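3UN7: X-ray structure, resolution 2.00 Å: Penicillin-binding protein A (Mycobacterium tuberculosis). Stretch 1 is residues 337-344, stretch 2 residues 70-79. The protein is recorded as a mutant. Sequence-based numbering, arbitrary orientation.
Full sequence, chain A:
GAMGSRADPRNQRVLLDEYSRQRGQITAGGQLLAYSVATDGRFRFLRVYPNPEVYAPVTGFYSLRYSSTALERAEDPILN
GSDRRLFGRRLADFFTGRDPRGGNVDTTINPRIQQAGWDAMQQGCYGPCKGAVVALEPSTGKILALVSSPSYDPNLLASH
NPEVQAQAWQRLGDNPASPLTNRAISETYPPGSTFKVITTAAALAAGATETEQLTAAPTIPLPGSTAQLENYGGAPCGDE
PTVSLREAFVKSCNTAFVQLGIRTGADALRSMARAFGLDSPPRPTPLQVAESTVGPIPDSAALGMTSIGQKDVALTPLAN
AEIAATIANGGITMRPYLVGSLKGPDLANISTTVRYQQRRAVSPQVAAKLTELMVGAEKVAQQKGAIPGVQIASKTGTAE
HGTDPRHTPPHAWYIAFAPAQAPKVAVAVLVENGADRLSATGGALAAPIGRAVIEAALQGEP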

# COMPACT_ATOMS: atom_id res chain seq x y z
N TYR A 337 4.61 2.50 10.37
CA TYR A 337 3.78 3.13 11.38
C TYR A 337 3.17 4.41 10.84
O TYR A 337 3.78 5.06 9.99
CB TYR A 337 4.57 3.39 12.67
CG TYR A 337 5.72 4.38 12.58
CD1 TYR A 337 5.57 5.69 13.03
CD2 TYR A 337 6.98 3.98 12.12
CE1 TYR A 337 6.62 6.60 12.99
CE2 TYR A 337 8.04 4.89 12.07
CZ TYR A 337 7.85 6.20 12.51
OH TYR A 337 8.86 7.11 12.48
N LEU A 338 1.99 4.74 11.37
CA LEU A 338 1.17 5.87 10.94
C LEU A 338 1.15 6.98 11.97
O LEU A 338 0.80 8.12 11.65
CB LEU A 338 -0.27 5.39 10.71
CG LEU A 338 -1.32 6.35 10.17
CD1 LEU A 338 -0.83 6.91 8.84
CD2 LEU A 338 -2.64 5.56 9.97
N VAL A 339 1.46 6.65 13.22
CA VAL A 339 1.41 7.63 14.30
C VAL A 339 2.82 7.94 14.79
O VAL A 339 3.48 7.09 15.34
CB VAL A 339 0.48 7.19 15.44
CG1 VAL A 339 0.48 8.25 16.59
CG2 VAL A 339 -0.96 7.03 14.91
N GLY A 340 3.25 9.18 14.57
CA GLY A 340 4.59 9.62 15.00
C GLY A 340 4.66 10.00 16.46
O GLY A 340 5.65 9.72 17.14
N SER A 341 3.63 10.67 16.95
CA SER A 341 3.59 11.04 18.36
C SER A 341 2.19 11.31 18.88
O SER A 341 1.27 11.61 18.13
CB SER A 341 4.53 12.22 18.66
OG SER A 341 4.18 13.37 17.92
N LEU A 342 2.04 11.14 20.19
CA LEU A 342 0.83 11.47 20.92
C LEU A 342 1.19 12.60 21.87
O LEU A 342 2.25 12.57 22.49
CB LEU A 342 0.35 10.25 21.73
CG LEU A 342 0.03 8.97 20.93
CD1 LEU A 342 -0.24 7.82 21.88
CD2 LEU A 342 -1.16 9.23 19.99
N LYS A 343 0.29 13.58 21.98
CA LYS A 343 0.50 14.74 22.85
C LYS A 343 -0.72 14.98 23.71
O LYS A 343 -1.82 14.53 23.38
CB LYS A 343 0.74 16.00 22.00
CG LYS A 343 1.95 15.97 21.09
CD LYS A 343 2.03 17.27 20.31
CE LYS A 343 2.68 17.10 18.94
NZ LYS A 343 3.86 16.17 18.85
N GLY A 344 -0.53 15.70 24.81
CA GLY A 344 -1.64 16.16 25.64
C GLY A 344 -2.36 17.36 25.03
O GLY A 344 -1.91 17.91 24.02
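Stretch 2 70-79: ALERAEDPIL

What shape does each backbone take, and how do the two run past each other? Stretch 1 leaves a loop at Tyr-337 and Leu-338 and becomes a strand from Val-339 to Lys-343, interrupted in its extended course by Gly-340, whose phi/psi of -81/-40 is helical rather than extended. Stretch 2 is helical in two pieces. The first runs through Leu-71 to Ala-74, with Ala-74 N bonded to Ala-70 O at 2.9 Å and Glu-75 N to Leu-71 O at 2.8 Å; the second covers Asp-76 to Leu-79, where Leu-79 N reaches Glu-75 O at 2.9 Å. Glu-75, at -108/21, is the joint between them: it is the first residue to leave helical phi/psi after one helix and the N-cap position of the next. The two stretches advance in the same general sense, because Val-339 CA lies nearest Leu-71 CA at 9.0 Å, and further along Leu-342 CA lies nearest Ile-78 CA at 7.5 Å. The backbones therefore come closer toward their C-terminal ends.

Which residues of the helical stretch face the strand? Leu-71, Glu-75 and Ile-78 all point their CA-to-CB bonds toward it, and their spacing of four and then three residues places them along one side of the helical path. Glu-72, Arg-73, Asp-76 and Pro-77 remain out of reach. On stretch 1, Leu-338, just before the strand, and Val-339 and Leu-342 within it point their CA-to-CB bonds toward the helical stretch, while Ser-341 is out of reach and Lys-343 points away. The lysine instead serves its own stretch, with Lys-343 NZ donating to Ser-341 OG at 3.0 Å.

How do the apolar side chains fit together? Leu-71 meets two neighbours at the beginning of the strand segment: its CD1 lies 4.0 Å from Leu-338 CD2, and its CD2 lies 3.8 Å from Val-339 CG2. Both methyls of Leu-71 lie within 4.3 Å of both Leu-338 CD2 and Val-339 CG2, so the leucine bears on two consecutive residues at once. At the other end, Leu-342 CD1 packs 3.9 Å from Ile-78 CG1. Both these side chains have chi1 in the m well, and Leu-342 has the largest area covered by the other stretch. Ile-78 also comes near the strand's backbone, with its CG2 4.3 Å from Lys-343 O.

What occupies the space between these two apolar ends? Glu-75 does, with its carboxylate lying against both Val-339 and Leu-342: OE1 is 3.7 Å from Val-339 CG2, and OE2 is 3.4 Å from Leu-342 CD2. These are contacts of an acidic group with methyls, so the aliphatic side chains offer it no hydrogen-bond donor. Indeed, no hydrogen bond crosses between the stretches at all. The contact rests on close packing, burying 304 Å² summed over both sides, and it joins segments at least 264 residues apart in sequence wherever they touch.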

# COMPACT_ATOMS: atom_id res chain seq x y z
N ALA A 70 -10.89 3.60 11.95
CA ALA A 70 -9.49 3.98 11.71
C ALA A 70 -8.85 4.65 12.94
O ALA A 70 -8.99 4.13 14.05
CB ALA A 70 -9.37 4.85 10.44
N LEU A 71 -8.17 5.79 12.77
CA LEU A 71 -7.47 6.42 13.92
C LEU A 71 -8.39 7.03 14.98
O LEU A 71 -8.01 7.11 16.14
CB LEU A 71 -6.47 7.48 13.47
CG LEU A 71 -5.17 7.00 12.82
CD1 LEU A 71 -4.31 8.23 12.51
CD2 LEU A 71 -4.42 6.00 13.72
N GLU A 72 -9.60 7.45 14.58
CA GLU A 72 -10.59 7.88 15.59
C GLU A 72 -10.81 6.73 16.58
O GLU A 72 -10.93 6.94 17.80
CB GLU A 72 -11.92 8.31 14.96
CG GLU A 72 -11.87 9.54 14.03
CD GLU A 72 -11.86 10.89 14.76
OE1 GLU A 72 -11.36 10.98 15.91
OE2 GLU A 72 -12.38 11.87 14.18
N ARG A 73 -10.86 5.51 16.06
CA ARG A 73 -11.09 4.34 16.91
C ARG A 73 -9.81 3.95 17.65
O ARG A 73 -9.82 3.76 18.88
CB ARG A 73 -11.64 3.16 16.10
CG ARG A 73 -12.10 1.98 16.98
CD ARG A 73 -12.92 0.96 16.18
NE ARG A 73 -13.56 -0.06 17.03
CZ ARG A 73 -14.70 0.11 17.71
NH1 ARG A 73 -15.37 1.27 17.67
NH2 ARG A 73 -15.19 -0.88 18.44
N ALA A 74 -8.72 3.83 16.90
CA ALA A 74 -7.44 3.35 17.43
C ALA A 74 -6.87 4.29 18.50
O ALA A 74 -6.29 3.84 19.49
CB ALA A 74 -6.42 3.15 16.29
N GLU A 75 -7.08 5.59 18.30
CA GLU A 75 -6.54 6.57 19.24
C GLU A 75 -7.64 7.20 20.08
O GLU A 75 -7.44 8.25 20.69
CB GLU A 75 -5.72 7.65 18.51
CG GLU A 75 -4.53 7.12 17.73
CD GLU A 75 -3.41 6.53 18.61
OE1 GLU A 75 -2.53 5.88 18.04
OE2 GLU A 75 -3.41 6.71 19.85
N ASP A 76 -8.78 6.52 20.18
CA ASP A 76 -9.90 7.02 20.97
C ASP A 76 -9.57 7.51 22.40
O ASP A 76 -9.99 8.61 22.76
CB ASP A 76 -11.04 5.99 21.00
CG ASP A 76 -12.40 6.64 21.22
OD1 ASP A 76 -12.57 7.84 20.91
OD2 ASP A 76 -13.30 5.94 21.71
N PRO A 77 -8.81 6.71 23.20
CA PRO A 77 -8.52 7.15 24.57
C PRO A 77 -7.70 8.44 24.65
O PRO A 77 -7.91 9.25 25.55
CB PRO A 77 -7.74 5.97 25.16
CG PRO A 77 -8.09 4.79 24.30
CD PRO A 77 -8.21 5.39 22.93
N ILE A 78 -6.77 8.62 23.72
CA ILE A 78 -6.01 9.87 23.65
C ILE A 78 -6.93 11.01 23.19
O ILE A 78 -6.99 12.09 23.82
CB ILE A 78 -4.76 9.72 22.73
CG1 ILE A 78 -3.70 8.85 23.43
CG2 ILE A 78 -4.18 11.09 22.31
CD1 ILE A 78 -2.91 9.56 24.55
N LEU A 79 -7.68 10.76 22.12
CA LEU A 79 -8.50 11.82 21.53
C LEU A 79 -9.63 12.26 22.44
O LEU A 79 -9.95 13.45 22.50
CB LEU A 79 -9.03 11.40 20.15
CG LEU A 79 -7.92 11.21 19.12
CD1 LEU A 79 -8.42 10.43 17.92
CD2 LEU A 79 -7.39 12.57 18.70